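Local coordinates for prophage MuSo2, 43 kDa tail protein (Shewanella oneidensis, PDB 3CDD) that probably forms part of the baseplate hub of a Mu-like phage tail, where it would act as a trimer, at residues K199-R210 with S276-T286; K238-I246 with A265-R273. All coordinates share one frame; numbering follows the deposited sequence. Where two conformers were deposited one is given.

Contact 1: residues K199-R210 with S276-T286; sequences KAARGRFSWRQR and SIGKSNMAEYT
Arg202 and Glu284 face each other as a hydrogen-bonded pair in an antiparallel beta sheet, where strand 200-206 runs against strand 281-286 at 177°. At one end a classic beta bulge places Lys199 and Ala200 both opposite Thr286, whose O accepts from the two backbone N atoms; at the other, Ser206 N donates to Ser280 O in the carbonyl plane. Backbone bonds carry the pairing, and Arg202 adds the cross-strand salt bridge. Its CB passes 4.1 Å from Glu284 O; CG stands anti to the backbone N (chi1 178°), and a bend at chi3 brings the guanidinium alongside the Glu284 carboxylate, edge toward OE1. NE makes a weak bond to OE1 of Glu284, and NH2 forms the salt bridge, 2.9 Å to Glu284 OE1. That oxygen lies in the guanidinium plane, yet is met from above its own carboxylate plane. Water 1 also donates to OE1 and accepts weakly from NE. Over one guanidinium face sits the methyl CE of selenomethionine Met282, 4.1 Å above the centre.

On the face carrying Ala201, Phe205 and Tyr285, the Phe205 ring folds back beside Gly203, so that Met282 O lies over one ring face, 3.4 Å from Phe205 CZ. A second subunit continues the sheet beyond strand 200-206, and its Asp79 takes Arg204 NH1, Ser206 OG and Arg208 NE.

Past the strand, the turn Trp207-Arg210 meets the end of helix 262-278. Arg210 bends at chi2 and chi3 over Ser280, sending NH2 toward Glu245. Ile277 CG1 lies over the centre of the Arg210 guanidinium, 3.4 Å above its plane, while water 3, at the guanidinium edge, accepts from Arg210 NE and also hydrogen-bonds Ser276 OG.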
loop_
_atom_site.group_PDB
_atom_site.type_symbol
_atom_site.label_atom_id
_atom_site.label_comp_id
_atom_site.label_asym_id
_atom_site.label_seq_id
_atom_site.Cartn_x
_atom_site.Cartn_y
_atom_site.Cartn_z
ATOM N N LYS A 199 -18.926 -17.203 19.857
ATOM C CA LYS A 199 -17.659 -17.855 20.159
ATOM C C LYS A 199 -16.566 -16.797 20.424
ATOM O O LYS A 199 -15.817 -16.895 21.379
ATOM C CB LYS A 199 -17.259 -18.777 19.000
ATOM C CG LYS A 199 -15.919 -19.500 19.172
ATOM C CD LYS A 199 -15.402 -20.030 17.846
ATOM C CE LYS A 199 -14.079 -20.777 18.007
ATOM N NZ LYS A 199 -14.315 -22.240 18.020
ATOM N N ALA A 200 -16.498 -15.780 19.575
ATOM C CA ALA A 200 -15.546 -14.694 19.754
ATOM C C ALA A 200 -16.066 -13.479 19.035
ATOM O O ALA A 200 -16.958 -13.595 18.188
ATOM C CB ALA A 200 -14.176 -15.092 19.205
ATOM N N ALA A 201 -15.512 -12.307 19.347
ATOM C CA ALA A 201 -15.931 -11.068 18.700
ATOM C C ALA A 201 -14.871 -9.994 18.760
ATOM O O ALA A 201 -13.961 -10.019 19.597
ATOM C CB ALA A 201 -17.225 -10.540 19.289
ATOM N N ARG A 202 -15.056 -9.002 17.913
ATOM C CA ARG A 202 -14.062 -7.986 17.711
ATOM C C ARG A 202 -14.773 -6.702 17.285
ATOM O O ARG A 202 -15.688 -6.764 16.486
ATOM C CB ARG A 202 -13.174 -8.536 16.575
ATOM C CG ARG A 202 -12.079 -7.720 16.073
ATOM C CD ARG A 202 -11.271 -8.558 15.098
ATOM N NE ARG A 202 -11.701 -8.415 13.705
ATOM C CZ ARG A 202 -10.937 -7.980 12.702
ATOM N NH1 ARG A 202 -9.664 -7.636 12.897
ATOM N NH2 ARG A 202 -11.444 -7.908 11.483
ATOM N N GLY A 203 -14.305 -5.535 17.744
ATOM C CA GLY A 203 -14.928 -4.261 17.367
ATOM C C GLY A 203 -13.922 -3.133 17.236
ATOM O O GLY A 203 -12.806 -3.212 17.735
ATOM N N ARG A 204 -14.312 -2.074 16.551
ATOM C CA ARG A 204 -13.504 -0.860 16.515
ATOM C C ARG A 204 -14.452 0.306 16.356
ATOM O O ARG A 204 -15.180 0.372 15.371
ATOM C CB ARG A 204 -12.512 -0.877 15.347
ATOM C CG ARG A 204 -11.662 0.414 15.286
ATOM C CD ARG A 204 -10.625 0.266 14.236
ATOM N NE ARG A 204 -9.644 -0.738 14.647
ATOM C CZ ARG A 204 -8.523 -0.456 15.313
ATOM N NH1 ARG A 204 -8.226 0.799 15.653
ATOM N NH2 ARG A 204 -7.695 -1.436 15.638
ATOM N N PHE A 205 -14.435 1.217 17.316
ATOM C CA PHE A 205 -15.350 2.353 17.348
ATOM C C PHE A 205 -14.509 3.608 17.468
ATOM O O PHE A 205 -13.834 3.815 18.470
ATOM C CB PHE A 205 -16.362 2.175 18.490
ATOM C CG PHE A 205 -17.052 0.824 18.443
ATOM C CD1 PHE A 205 -18.190 0.632 17.654
ATOM C CD2 PHE A 205 -16.528 -0.260 19.134
ATOM C CE1 PHE A 205 -18.801 -0.621 17.568
ATOM C CE2 PHE A 205 -17.145 -1.524 19.073
ATOM C CZ PHE A 205 -18.274 -1.699 18.284
ATOM N N SER A 206 -14.536 4.417 16.412
ATOM C CA SER A 206 -13.588 5.485 16.244
ATOM C C SER A 206 -14.241 6.824 15.948
ATOM O O SER A 206 -15.333 6.853 15.382
ATOM C CB SER A 206 -12.643 5.093 15.106
ATOM O OG SER A 206 -11.651 6.074 14.889
ATOM N N TRP A 207 -13.564 7.931 16.319
ATOM C CA TRP A 207 -13.908 9.257 15.830
ATOM C C TRP A 207 -12.885 9.870 14.852
ATOM O O TRP A 207 -13.017 11.047 14.522
ATOM C CB TRP A 207 -14.050 10.260 16.985
ATOM C CG TRP A 207 -15.366 10.219 17.745
ATOM C CD1 TRP A 207 -16.301 9.218 17.743
ATOM C CD2 TRP A 207 -15.844 11.214 18.659
ATOM N NE1 TRP A 207 -17.332 9.536 18.585
ATOM C CE2 TRP A 207 -17.074 10.750 19.172
ATOM C CE3 TRP A 207 -15.338 12.448 19.104
ATOM C CZ2 TRP A 207 -17.825 11.482 20.095
ATOM C CZ3 TRP A 207 -16.078 13.175 20.033
ATOM C CH2 TRP A 207 -17.314 12.691 20.517
ATOM N N ARG A 208 -11.875 9.124 14.416
ATOM C CA ARG A 208 -10.851 9.684 13.513
ATOM C C ARG A 208 -11.504 10.315 12.276
ATOM O O ARG A 208 -11.042 11.338 11.777
ATOM C CB ARG A 208 -9.815 8.627 13.084
ATOM C CG ARG A 208 -8.779 8.275 14.149
ATOM C CD ARG A 208 -7.986 6.981 13.816
ATOM N NE ARG A 208 -7.320 6.420 15.004
ATOM C CZ ARG A 208 -6.133 6.804 15.484
ATOM N NH1 ARG A 208 -5.414 7.755 14.864
ATOM N NH2 ARG A 208 -5.653 6.224 16.593
ATOM N N GLN A 209 -12.598 9.719 11.812
ATOM C CA GLN A 209 -13.248 10.177 10.584
ATOM C C GLN A 209 -14.632 10.741 10.843
ATOM O O GLN A 209 -15.416 10.908 9.919
ATOM C CB GLN A 209 -13.253 9.067 9.525
ATOM C CG GLN A 209 -11.841 8.663 9.105
ATOM C CD GLN A 209 -11.804 7.454 8.178
ATOM O OE1 GLN A 209 -12.291 6.369 8.525
ATOM N NE2 GLN A 209 -11.206 7.633 6.994
ATOM N N ARG A 210 -14.904 11.049 12.114
ATOM C CA ARG A 210 -16.159 11.626 12.565
ATOM C C ARG A 210 -16.000 13.113 12.745
ATOM O O ARG A 210 -14.905 13.590 13.153
ATOM C CB ARG A 210 -16.616 10.989 13.890
ATOM C CG ARG A 210 -17.021 9.497 13.792
ATOM C CD ARG A 210 -18.179 9.293 12.879
ATOM N NE ARG A 210 -19.420 9.810 13.459
ATOM C CZ ARG A 210 -20.163 9.153 14.345
ATOM N NH1 ARG A 210 -19.799 7.943 14.754
ATOM N NH2 ARG A 210 -21.269 9.702 14.830
ATOM N N SER A 276 -19.540 8.513 7.132
ATOM C CA SER A 276 -18.487 8.610 8.139
ATOM C C SER A 276 -18.832 7.766 9.361
ATOM O O SER A 276 -17.936 7.252 10.040
ATOM C CB SER A 276 -18.233 10.057 8.553
ATOM O OG SER A 276 -19.278 10.557 9.369
ATOM N N ILE A 277 -20.127 7.640 9.636
ATOM C CA ILE A 277 -20.603 6.793 10.724
ATOM C C ILE A 277 -20.319 5.307 10.430
ATOM O O ILE A 277 -19.720 4.622 11.254
ATOM C CB ILE A 277 -22.085 7.063 11.067
ATOM C CG1 ILE A 277 -22.254 8.496 11.591
ATOM C CG2 ILE A 277 -22.579 6.059 12.099
ATOM C CD1 ILE A 277 -23.722 8.983 11.684
ATOM N N GLY A 278 -20.707 4.829 9.249
ATOM C CA GLY A 278 -20.416 3.458 8.848
ATOM C C GLY A 278 -18.936 3.117 8.762
ATOM O O GLY A 278 -18.527 1.980 9.034
ATOM N N LYS A 279 -18.132 4.103 8.381
ATOM C CA LYS A 279 -16.689 3.938 8.237
ATOM C C LYS A 279 -15.961 4.003 9.591
ATOM O O LYS A 279 -14.767 3.683 9.686
ATOM C CB LYS A 279 -16.161 5.044 7.325
ATOM C CG LYS A 279 -15.013 4.646 6.423
ATOM C CD LYS A 279 -15.054 5.506 5.159
ATOM C CE LYS A 279 -13.685 6.074 4.823
ATOM N NZ LYS A 279 -13.817 7.248 3.915
ATOM N N SER A 280 -16.683 4.411 10.630
ATOM C CA SER A 280 -16.076 4.615 11.938
ATOM C C SER A 280 -16.457 3.536 12.944
ATOM O O SER A 280 -15.919 3.497 14.040
ATOM C CB SER A 280 -16.421 6.004 12.464
ATOM O OG SER A 280 -15.992 7.002 11.548
ATOM N N ASN A 281 -17.386 2.661 12.563
ATOM C CA ASN A 281 -17.816 1.579 13.434
ATOM C C ASN A 281 -17.633 0.224 12.755
ATOM O O ASN A 281 -17.885 0.080 11.554
ATOM C CB ASN A 281 -19.244 1.805 13.925
ATOM C CG ASN A 281 -19.387 3.078 14.734
ATOM O OD1 ASN A 281 -18.495 3.454 15.510
ATOM N ND2 ASN A 281 -20.516 3.766 14.554
HETATM N N MSE A 282 -17.113 -0.745 13.501
HETATM C CA MSE A 282 -17.000 -2.122 13.017
HETATM C C MSE A 282 -17.317 -3.026 14.198
HETATM O O MSE A 282 -16.889 -2.746 15.317
HETATM C CB MSE A 282 -15.589 -2.389 12.446
HETATM C CG MSE A 282 -15.276 -3.836 11.967
HETATM SE SE MSE A 282 -14.647 -5.069 13.400
HETATM C CE MSE A 282 -12.876 -4.422 13.552
ATOM N N ALA A 283 -18.110 -4.074 13.948
ATOM C CA ALA A 283 -18.327 -5.139 14.923
ATOM C C ALA A 283 -18.480 -6.462 14.164
ATOM O O ALA A 283 -19.296 -6.560 13.250
ATOM C CB ALA A 283 -19.555 -4.864 15.782
ATOM N N GLU A 284 -17.688 -7.459 14.547
ATOM C CA GLU A 284 -17.643 -8.751 13.857
ATOM C C GLU A 284 -17.736 -9.869 14.861
ATOM O O GLU A 284 -16.886 -9.961 15.762
ATOM C CB GLU A 284 -16.320 -8.912 13.085
ATOM C CG GLU A 284 -16.243 -8.040 11.885
ATOM C CD GLU A 284 -14.981 -8.228 11.063
ATOM O OE1 GLU A 284 -14.072 -9.018 11.443
ATOM O OE2 GLU A 284 -14.922 -7.562 10.012
ATOM N N TYR A 285 -18.730 -10.729 14.657
ATOM C CA TYR A 285 -19.046 -11.832 15.537
ATOM C C TYR A 285 -18.712 -13.158 14.880
ATOM O O TYR A 285 -19.212 -13.467 13.819
ATOM C CB TYR A 285 -20.551 -11.783 15.941
ATOM C CG TYR A 285 -20.816 -10.617 16.898
ATOM C CD1 TYR A 285 -21.059 -9.326 16.423
ATOM C CD2 TYR A 285 -20.730 -10.802 18.262
ATOM C CE1 TYR A 285 -21.246 -8.234 17.319
ATOM C CE2 TYR A 285 -20.932 -9.740 19.157
ATOM C CZ TYR A 285 -21.177 -8.470 18.680
ATOM O OH TYR A 285 -21.343 -7.452 19.584
ATOM N N THR A 286 -17.900 -13.951 15.561
ATOM C CA THR A 286 -17.522 -15.275 15.103
ATOM C C THR A 286 -18.448 -16.274 15.794
ATOM O O THR A 286 -18.498 -16.340 17.036
ATOM C CB THR A 286 -16.080 -15.566 15.489
ATOM O OG1 THR A 286 -15.200 -14.573 14.900
ATOM C CG2 THR A 286 -15.675 -16.971 15.076
HETATM O O HOH W 1 -13.474 -10.854 13.141
HETATM O O HOH W 2 -13.547 7.357 12.341
HETATM O O HOH W 3 -19.409 12.053 11.818
#

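Contact 2: residues K238-I246 with A265-R273; sequences KADVTDSEI and AAKRGQWER
Val241 and Ala239 supply the apolar part of this strand-on-helix contact, in which strand 239-242, at the border of a small three-stranded sheet within the chain, lies against helix 265-273 at 31°. Ala239 CB rests 3.8 Å from Ala265 CB and also touches Ala266. The two branches of Val241 divide the work: CG2 enters the groove at Gly269, 3.4 Å from Ala266 O and 3.6 Å from Gly269 C, a close approach made possible because glycine carries no side chain there; CG1 turns toward Arg273.

Polar contact centres on Arg273. Extended through CG and CD, then turned at chi3 (60°), its chain crosses Val241 at about a right angle, and NH1 donates to Thr242 O over 2.7 Å, nearly in line with the carbonyl. Val241 CG1 lies 3.5 Å above the guanidinium plane, toward its rim.

Van der Waals contact alone joins Asp243 CB to Arg273 CD, 3.8 Å apart. Asp243 OD1 instead accepts from Glu245 N in an Asx turn, and OD2 turns to Arg210. Arg273 thus bonds to the backbone at the strand's end, while any pull from the Asp243 carboxylate is probably only longer-range electrostatics.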
loop_
_atom_site.group_PDB
_atom_site.type_symbol
_atom_site.label_atom_id
_atom_site.label_comp_id
_atom_site.label_asym_id
_atom_site.label_seq_id
_atom_site.Cartn_x
_atom_site.Cartn_y
_atom_site.Cartn_z
ATOM N N LYS A 238 -24.097 26.770 -0.119
ATOM C CA LYS A 238 -23.647 25.778 0.853
ATOM C C LYS A 238 -24.799 25.235 1.699
ATOM O O LYS A 238 -25.959 25.599 1.486
ATOM C CB LYS A 238 -22.547 26.361 1.742
ATOM N N ALA A 239 -24.460 24.348 2.641
ATOM C CA ALA A 239 -25.397 23.757 3.611
ATOM C C ALA A 239 -24.639 22.998 4.711
ATOM O O ALA A 239 -23.693 22.257 4.427
ATOM C CB ALA A 239 -26.386 22.822 2.916
ATOM N N ASP A 240 -25.062 23.193 5.961
ATOM C CA ASP A 240 -24.512 22.460 7.096
ATOM C C ASP A 240 -25.360 21.249 7.427
ATOM O O ASP A 240 -26.582 21.333 7.471
ATOM C CB ASP A 240 -24.445 23.341 8.346
ATOM C CG ASP A 240 -23.556 24.549 8.169
ATOM O OD1 ASP A 240 -22.579 24.471 7.399
ATOM O OD2 ASP A 240 -23.839 25.581 8.813
ATOM N N VAL A 241 -24.693 20.126 7.654
ATOM C CA VAL A 241 -25.305 18.950 8.259
ATOM C C VAL A 241 -24.566 18.637 9.564
ATOM O O VAL A 241 -23.374 18.330 9.566
ATOM C CB VAL A 241 -25.290 17.739 7.300
ATOM C CG1 VAL A 241 -25.716 16.465 8.028
ATOM C CG2 VAL A 241 -26.196 18.013 6.091
ATOM N N THR A 242 -25.293 18.745 10.669
ATOM C CA THR A 242 -24.759 18.493 11.989
ATOM C C THR A 242 -24.742 16.998 12.308
ATOM O O THR A 242 -25.638 16.242 11.913
ATOM C CB THR A 242 -25.551 19.264 13.078
ATOM O OG1 THR A 242 -24.822 19.230 14.305
ATOM C CG2 THR A 242 -26.924 18.632 13.323
ATOM N N ASP A 243 -23.698 16.571 13.002
ATOM C CA ASP A 243 -23.682 15.253 13.606
ATOM C C ASP A 243 -23.564 15.470 15.105
ATOM O O ASP A 243 -22.476 15.764 15.630
ATOM C CB ASP A 243 -22.525 14.408 13.070
ATOM C CG ASP A 243 -22.467 13.016 13.705
ATOM O OD1 ASP A 243 -23.230 12.723 14.656
ATOM O OD2 ASP A 243 -21.643 12.202 13.249
ATOM N N SER A 244 -24.695 15.317 15.780
ATOM C CA SER A 244 -24.824 15.584 17.203
ATOM C C SER A 244 -24.173 14.531 18.109
ATOM O O SER A 244 -24.082 14.731 19.325
ATOM C CB SER A 244 -26.304 15.698 17.548
ATOM O OG SER A 244 -26.958 14.506 17.157
ATOM N N GLU A 245 -23.739 13.411 17.532
ATOM C CA GLU A 245 -22.993 12.406 18.290
ATOM C C GLU A 245 -21.606 12.919 18.685
ATOM O O GLU A 245 -21.027 12.473 19.677
ATOM C CB GLU A 245 -22.861 11.098 17.497
ATOM C CG GLU A 245 -24.208 10.402 17.202
ATOM C CD GLU A 245 -24.075 9.028 16.512
ATOM O OE1 GLU A 245 -22.960 8.441 16.496
ATOM O OE2 GLU A 245 -25.110 8.537 15.991
ATOM N N ILE A 246 -21.081 13.859 17.901
ATOM C CA ILE A 246 -19.705 14.334 18.061
ATOM C C ILE A 246 -19.700 15.636 18.837
ATOM O O ILE A 246 -19.960 16.691 18.263
ATOM C CB ILE A 246 -19.000 14.516 16.683
ATOM C CG1 ILE A 246 -19.136 13.259 15.807
ATOM C CG2 ILE A 246 -17.528 14.942 16.845
ATOM C CD1 ILE A 246 -18.982 11.908 16.527
ATOM N N ALA A 265 -27.365 19.937 -1.534
ATOM C CA ALA A 265 -26.184 19.986 -0.665
ATOM C C ALA A 265 -26.472 19.410 0.730
ATOM O O ALA A 265 -25.617 18.760 1.322
ATOM C CB ALA A 265 -25.647 21.417 -0.563
ATOM N N ALA A 266 -27.684 19.647 1.234
ATOM C CA ALA A 266 -28.134 19.080 2.506
ATOM C C ALA A 266 -28.231 17.550 2.438
ATOM O O ALA A 266 -27.881 16.867 3.398
ATOM C CB ALA A 266 -29.475 19.688 2.914
ATOM N N LYS A 267 -28.713 17.031 1.303
ATOM C CA LYS A 267 -28.782 15.583 1.042
ATOM C C LYS A 267 -27.396 14.933 0.931
ATOM O O LYS A 267 -27.198 13.805 1.412
ATOM C CB LYS A 267 -29.582 15.291 -0.232
ATOM C CG LYS A 267 -31.092 15.483 -0.101
ATOM C CD LYS A 267 -31.760 14.060 0.603
ATOM C CE LYS A 267 -33.550 14.700 0.494
ATOM N NZ LYS A 267 -34.299 12.843 0.214
ATOM N N ARG A 268 -26.462 15.644 0.282
ATOM C CA ARG A 268 -25.075 15.184 0.107
ATOM C C ARG A 268 -24.302 15.281 1.409
ATOM O O ARG A 268 -23.396 14.484 1.661
ATOM C CB ARG A 268 -24.369 15.986 -0.981
ATOM N N GLY A 269 -24.650 16.276 2.223
ATOM C CA GLY A 269 -24.137 16.383 3.584
ATOM C C GLY A 269 -24.630 15.243 4.456
ATOM O O GLY A 269 -23.866 14.682 5.230
ATOM N N GLN A 270 -25.916 14.907 4.325
ATOM C CA GLN A 270 -26.524 13.799 5.068
ATOM C C GLN A 270 -25.887 12.469 4.689
ATOM O O GLN A 270 -25.624 11.638 5.560
ATOM C CB GLN A 270 -28.030 13.741 4.816
ATOM C CG GLN A 270 -28.842 14.752 5.603
ATOM C CD GLN A 270 -30.239 14.940 5.039
ATOM O OE1 GLN A 270 -30.825 14.019 4.455
ATOM N NE2 GLN A 270 -30.784 16.141 5.211
ATOM N N TRP A 271 -25.651 12.281 3.388
ATOM C CA TRP A 271 -24.916 11.127 2.870
ATOM C C TRP A 271 -23.505 11.074 3.461
ATOM O O TRP A 271 -22.970 9.989 3.721
ATOM C CB TRP A 271 -24.849 11.171 1.333
ATOM C CG TRP A 271 -23.740 10.330 0.743
ATOM C CD1 TRP A 271 -22.402 10.638 0.717
ATOM C CD2 TRP A 271 -23.867 9.050 0.107
ATOM N NE1 TRP A 271 -21.696 9.627 0.108
ATOM C CE2 TRP A 271 -22.569 8.645 -0.280
ATOM C CE3 TRP A 271 -24.950 8.208 -0.177
ATOM C CZ2 TRP A 271 -22.323 7.428 -0.930
ATOM C CZ3 TRP A 271 -24.706 6.988 -0.836
ATOM C CH2 TRP A 271 -23.401 6.614 -1.200
ATOM N N GLU A 272 -22.916 12.250 3.668
ATOM C CA GLU A 272 -21.558 12.361 4.161
ATOM C C GLU A 272 -21.460 11.951 5.626
ATOM O O GLU A 272 -20.543 11.209 6.005
ATOM C CB GLU A 272 -21.037 13.782 3.970
ATOM C CG GLU A 272 -19.590 13.820 3.544
ATOM C CD GLU A 272 -19.403 13.398 2.102
ATOM O OE1 GLU A 272 -19.856 14.135 1.199
ATOM O OE2 GLU A 272 -18.796 12.331 1.874
ATOM N N ARG A 273 -22.410 12.436 6.435
ATOM C CA ARG A 273 -22.538 12.049 7.849
ATOM C C ARG A 273 -22.779 10.543 7.960
ATOM O O ARG A 273 -22.152 9.858 8.770
ATOM C CB ARG A 273 -23.680 12.822 8.529
ATOM C CG ARG A 273 -23.915 12.439 9.991
ATOM C CD ARG A 273 -25.117 13.140 10.592
ATOM N NE ARG A 273 -26.348 12.814 9.875
ATOM C CZ ARG A 273 -27.441 13.579 9.861
ATOM N NH1 ARG A 273 -27.465 14.725 10.538
ATOM N NH2 ARG A 273 -28.506 13.209 9.163
#

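After the N-terminal strands and helices, the chain enters strand 200-206 and the turn at 207-210, then strand 213-217, and after an unmodelled stretch reaches strand 239-242. Contact 2 closes when helix 262-278 packs back on that strand, with strand 251-255 lying between its segments. The same helix then leads into strand 281-288, which closes contact 1, so contact 2 is nested within the longer loop. Their centres are 21 Å apart, but the turns meet: Trp207 packs on Glu245 and Ile246, and Arg210 salt-bridges to Asp243 and Glu245. Together they tie the small three-stranded sheet and helix to the strand pair 200-206 and 281-288, where the sheet runs on into the second subunit.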